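Poly-beta-1,6-N-acetyl-D-glucosamine N-deacetylase (PDB 4U10) probably removes N-acetyl groups from poly-beta-1,6-N-acetyl-D-glucosamine through its metal-binding polysaccharide deacetylase domain, the part of the longer protein held in this chain. Local coordinates at residues I112-N116 and I117-R121; E175-T178 and E179-N182. All coordinates share one frame; numbering follows the deposited sequence. Where two conformers were deposited one is given.

Interaction 1 (I112-N116 and I117-R121)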
loop_
_atom_site.group_PDB
_atom_site.type_symbol
_atom_site.label_atom_id
_atom_site.label_comp_id
_atom_site.label_asym_id
_atom_site.label_seq_id
_atom_site.Cartn_x
_atom_site.Cartn_y
_atom_site.Cartn_z
ATOM N N ILE A 112 -12.517 -7.745 13.155
ATOM C CA ILE A 112 -12.531 -7.553 11.720
ATOM C C ILE A 112 -12.524 -8.908 11.102
ATOM O O ILE A 112 -11.533 -9.624 11.242
ATOM C CB ILE A 112 -11.258 -6.841 11.275
ATOM C CG1 ILE A 112 -11.351 -5.401 11.780
ATOM C CG2 ILE A 112 -11.067 -6.966 9.753
ATOM C CD1 ILE A 112 -10.086 -4.679 11.801
ATOM N N PRO A 113 -13.592 -9.232 10.350
ATOM C CA PRO A 113 -13.656 -10.519 9.638
ATOM C C PRO A 113 -12.538 -10.564 8.609
ATOM O O PRO A 113 -12.420 -9.643 7.835
ATOM C CB PRO A 113 -15.028 -10.496 8.938
ATOM C CG PRO A 113 -15.745 -9.301 9.473
ATOM C CD PRO A 113 -14.714 -8.348 9.982
ATOM N N TYR A 114 -11.744 -11.634 8.609
ATOM C CA TYR A 114 -10.554 -11.724 7.764
ATOM C C TYR A 114 -10.325 -13.197 7.388
ATOM O O TYR A 114 -9.801 -13.964 8.199
ATOM C CB TYR A 114 -9.364 -11.142 8.513
ATOM C CG TYR A 114 -8.122 -10.884 7.694
ATOM C CD1 TYR A 114 -7.361 -11.935 7.147
ATOM C CD2 TYR A 114 -7.648 -9.591 7.533
ATOM C CE1 TYR A 114 -6.197 -11.685 6.423
ATOM C CE2 TYR A 114 -6.483 -9.343 6.831
ATOM C CZ TYR A 114 -5.769 -10.374 6.274
ATOM O OH TYR A 114 -4.630 -10.061 5.587
ATOM N N ALA A 115 -10.705 -13.538 6.159
ATOM C CA ALA A 115 -10.788 -14.925 5.664
ATOM C C ALA A 115 -11.530 -15.801 6.691
ATOM O O ALA A 115 -12.692 -15.524 6.989
ATOM C CB ALA A 115 -9.396 -15.470 5.303
ATOM N N ASN A 116 -10.884 -16.817 7.244
ATOM C CA ASN A 116 -11.587 -17.728 8.150
ATOM C C ASN A 116 -11.678 -17.225 9.601
ATOM O O ASN A 116 -12.268 -17.908 10.432
ATOM C CB ASN A 116 -10.889 -19.093 8.216
ATOM C CG ASN A 116 -10.925 -19.828 6.917
ATOM O OD1 ASN A 116 -11.869 -19.702 6.124
ATOM N ND2 ASN A 116 -9.888 -20.633 6.692
ATOM N N ILE A 117 -11.044 -16.090 9.915
ATOM C CA ILE A 117 -10.906 -15.646 11.283
ATOM C C ILE A 117 -11.393 -14.198 11.478
ATOM O O ILE A 117 -11.798 -13.530 10.534
ATOM C CB ILE A 117 -9.451 -15.781 11.778
ATOM C CG1 ILE A 117 -8.523 -14.750 11.103
ATOM C CG2 ILE A 117 -8.981 -17.223 11.631
ATOM C CD1 ILE A 117 -7.133 -14.618 11.718
ATOM N N LYS A 118 -11.406 -13.754 12.732
ATOM C CA LYS A 118 -11.781 -12.405 13.087
ATOM C C LYS A 118 -10.617 -11.794 13.877
ATOM O O LYS A 118 -10.115 -12.396 14.824
ATOM C CB LYS A 118 -13.087 -12.474 13.890
ATOM C CG LYS A 118 -14.225 -13.096 13.063
ATOM C CD LYS A 118 -15.561 -12.957 13.779
ATOM C CE LYS A 118 -16.612 -13.921 13.205
ATOM N NZ LYS A 118 -17.634 -14.298 14.237
ATOM N N LEU A 119 -10.176 -10.601 13.479
ATOM C CA LEU A 119 -9.003 -9.982 14.057
ATOM C C LEU A 119 -9.357 -8.853 15.070
ATOM O O LEU A 119 -10.257 -8.032 14.778
ATOM C CB LEU A 119 -8.183 -9.341 12.932
ATOM C CG LEU A 119 -7.427 -10.237 11.981
ATOM C CD1 LEU A 119 -6.901 -9.369 10.823
ATOM C CD2 LEU A 119 -6.295 -10.910 12.725
ATOM N N PRO A 120 -8.620 -8.766 16.197
ATOM C CA PRO A 120 -8.762 -7.649 17.105
ATOM C C PRO A 120 -8.651 -6.360 16.317
ATOM O O PRO A 120 -7.925 -6.313 15.317
ATOM C CB PRO A 120 -7.587 -7.835 18.077
ATOM C CG PRO A 120 -7.273 -9.294 18.054
ATOM C CD PRO A 120 -7.563 -9.712 16.647
ATOM N N ARG A 121 -9.446 -5.363 16.680
ATOM C CA ARG A 121 -9.397 -4.082 15.987
ATOM C C ARG A 121 -7.963 -3.439 16.060
ATOM O O ARG A 121 -7.568 -2.726 15.140
ATOM C CB ARG A 121 -10.515 -3.158 16.477
ATOM C CG ARG A 121 -10.417 -1.671 16.070
ATOM C CD ARG A 121 -10.729 -1.465 14.591
ATOM N NE ARG A 121 -10.562 -0.072 14.155
ATOM C CZ ARG A 121 -9.390 0.529 13.973
ATOM N NH1 ARG A 121 -8.263 -0.145 14.147
ATOM N NH2 ARG A 121 -9.346 1.781 13.550
HETATM O O HOH W 1 -14.126 -14.184 8.882
#
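Ile112 and Leu119 face each other across two short antiparallel strands and are joined by two backbone hydrogen bonds. Ile112 N donates to Leu119 O over 2.8 Å, and Leu119 N returns a bond of 2.8 Å to Ile112 O. Nearer the bend, Tyr114 N gives a bond of 2.7 Å to Ile117 O. Ile117 N closes the turn on Tyr114 O at 3.0 Å.

These bonds define a beta hairpin with a two-residue loop. Its type II' turn runs from Tyr114 to Ile117, with Ala115 and Asn116 at the corners. Between the two hydrogen-bonded pairs lies the non-hydrogen-bonded pair Pro113 and Lys118. Here Lys118 CA makes a CA-H...O contact of 3.3 Å with Ile112 O. A water donates to Ala115 O and to Ile117 O, so the latter carbonyl accepts from both a backbone N-H and the water.

The apolar contacts lie on the face carrying Ile112, Tyr114, Ile117 and Leu119. Tyr114 CG is anti to the backbone N (chi1 -167°), which brings the near side of the ring against Leu119 while the hydroxyl end leads away from it. Leu119 CD1 comes to 3.4 Å from Tyr114 CD2, obliquely to the ring. Beyond the hairpin, Phe25 meets the Tyr114 ring edge-to-face and Trp103 also packs on it. The Tyr114 side chain lies about 4 Å from that of the zinc ligand His149. Arg121 reaches away from the hairpin, and its guanidinium NH2 bonds the carbonyl oxygens of Leu104 and Val125.

Interaction 2 (E175-T178 and E179-N182)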
loop_
_atom_site.group_PDB
_atom_site.type_symbol
_atom_site.label_atom_id
_atom_site.label_comp_id
_atom_site.label_asym_id
_atom_site.label_seq_id
_atom_site.Cartn_x
_atom_site.Cartn_y
_atom_site.Cartn_z
ATOM N N GLU A 175 -21.001 -13.089 -11.595
ATOM C CA GLU A 175 -21.298 -11.676 -11.791
ATOM C C GLU A 175 -21.308 -11.274 -13.226
ATOM O O GLU A 175 -20.444 -11.645 -13.955
ATOM C CB GLU A 175 -20.182 -10.823 -11.158
ATOM C CG GLU A 175 -20.430 -10.505 -9.710
ATOM C CD GLU A 175 -19.342 -9.627 -9.132
ATOM O OE1 GLU A 175 -18.161 -9.756 -9.543
ATOM O OE2 GLU A 175 -19.735 -8.776 -8.327
ATOM N N SER A 176 -22.181 -10.380 -13.605
ATOM C CA SER A 176 -22.073 -9.819 -14.931
ATOM C C SER A 176 -20.912 -8.827 -14.951
ATOM O O SER A 176 -20.391 -8.463 -13.909
ATOM C CB SER A 176 -23.372 -9.165 -15.325
ATOM O OG SER A 176 -23.654 -8.086 -14.507
ATOM N N LYS A 177 -20.447 -8.492 -16.146
ATOM C CA LYS A 177 -19.309 -7.579 -16.235
ATOM C C LYS A 177 -19.742 -6.251 -15.617
ATOM O O LYS A 177 -18.937 -5.608 -14.948
ATOM C CB LYS A 177 -18.833 -7.423 -17.677
ATOM C CG LYS A 177 -17.458 -6.801 -17.831
ATOM C CD LYS A 177 -16.387 -7.513 -16.993
ATOM C CE LYS A 177 -15.047 -7.190 -17.542
ATOM N NZ LYS A 177 -15.208 -6.943 -19.011
ATOM N N THR A 178 -20.997 -5.904 -15.768
ATOM C CA THR A 178 -21.551 -4.740 -15.198
ATOM C C THR A 178 -21.657 -4.791 -13.704
ATOM O O THR A 178 -21.392 -3.801 -13.067
ATOM C CB THR A 178 -22.904 -4.445 -15.877
ATOM O OG1 THR A 178 -22.611 -4.141 -17.246
ATOM C CG2 THR A 178 -23.495 -3.272 -15.300
ATOM N N GLU A 179 -22.019 -5.941 -13.145
ATOM C CA GLU A 179 -22.072 -6.114 -11.688
ATOM C C GLU A 179 -20.616 -6.020 -11.110
ATOM O O GLU A 179 -20.364 -5.372 -10.122
ATOM C CB GLU A 179 -22.756 -7.450 -11.343
ATOM C CG GLU A 179 -24.150 -7.628 -11.961
ATOM C CD GLU A 179 -24.924 -8.892 -11.528
ATOM O OE1 GLU A 179 -24.528 -10.082 -11.823
ATOM O OE2 GLU A 179 -25.985 -8.656 -10.846
ATOM N N TYR A 180 -19.669 -6.656 -11.770
ATOM C CA TYR A 180 -18.297 -6.691 -11.328
ATOM C C TYR A 180 -17.698 -5.273 -11.351
ATOM O O TYR A 180 -17.086 -4.798 -10.369
ATOM C CB TYR A 180 -17.533 -7.695 -12.233
ATOM C CG TYR A 180 -16.050 -7.619 -12.127
ATOM C CD1 TYR A 180 -15.416 -7.479 -10.874
ATOM C CD2 TYR A 180 -15.251 -7.664 -13.289
ATOM C CE1 TYR A 180 -14.061 -7.396 -10.804
ATOM C CE2 TYR A 180 -13.893 -7.579 -13.220
ATOM C CZ TYR A 180 -13.297 -7.409 -11.996
ATOM O OH TYR A 180 -11.917 -7.295 -11.966
ATOM N N LYS A 181 -17.919 -4.557 -12.437
ATOM C CA LYS A 181 -17.397 -3.210 -12.503
ATOM C C LYS A 181 -17.980 -2.307 -11.438
ATOM O O LYS A 181 -17.267 -1.455 -10.861
ATOM C CB LYS A 181 -17.592 -2.570 -13.872
ATOM C CG LYS A 181 -17.007 -1.156 -13.872
ATOM C CD LYS A 181 -16.873 -0.504 -15.239
ATOM C CE LYS A 181 -16.056 0.777 -15.164
ATOM N NZ LYS A 181 -14.665 0.481 -14.702
ATOM N N ASN A 182 -19.289 -2.398 -11.226
ATOM C CA ASN A 182 -20.018 -1.679 -10.196
ATOM C C ASN A 182 -19.427 -1.922 -8.796
ATOM O O ASN A 182 -19.356 -1.052 -7.980
ATOM C CB ASN A 182 -21.484 -2.197 -10.157
ATOM C CG ASN A 182 -22.415 -1.472 -11.121
ATOM O OD1 ASN A 182 -22.004 -0.603 -11.902
ATOM N ND2 ASN A 182 -23.711 -1.828 -11.051
HETATM O O HOH W 2 -21.112 -1.136 -14.091
#
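Ser176 and Glu179 bond each other reciprocally at the start of helix 177-199. Glu179 CG is anti to its own carbonyl carbon (chi1 -55°), and the chain runs extended back to the helix start. There Glu179 OE1 accepts from Ser176 N at 3.0 Å, using its anti lone pair. Ser176 OG lies between the backbone N and the carbonyl carbon (chi1 64°), turned to accept from Glu179 N; the exact position of this hydroxyl is less sure.

This is a capping box, with Ser176 as N-cap. The first helical bond follows at once, from Tyr180 N to Ser176 O at 2.9 Å. Asn182 N likewise donates to Thr178 O at 3.1 Å.

The Glu175 chain crosses the Tyr180 side chain at about a right angle. Its OE1 approaches Tyr180 CB to 3.4 Å. OE1 also forms a salt bridge with Arg183 and accepts a hydrogen bond from Glu168 N. In the conformer given, Lys177 lies alongside Tyr180, pointing the same way. Its CD meets the ring edge in plane, 3.9 Å from Tyr180 CD2; a second conformer of this lysine makes the contact less sure. The Tyr180 hydroxyl is hydrogen-bonded to Val164 O and Asn214 ND2.

Overall arrangement
Both interactions lie in the polysaccharide deacetylase domain, but they do not touch. Their centres are 27 Å apart and their nearest atoms about 18 Å. Along the chain, the hairpin of 112-121 is complete before the helix start at 175-182 begins. Their relation to the zinc sites differs. In interaction 1, the Tyr114 side chain lies about 7 Å from a bound zinc ion and about 5 Å from the side chain of Asp75, which binds zinc together with His144 and His149. Interaction 2 lies on the surface, away from the zinc sites, where Lys177, Tyr180 and Lys181 pack against helix 215-222.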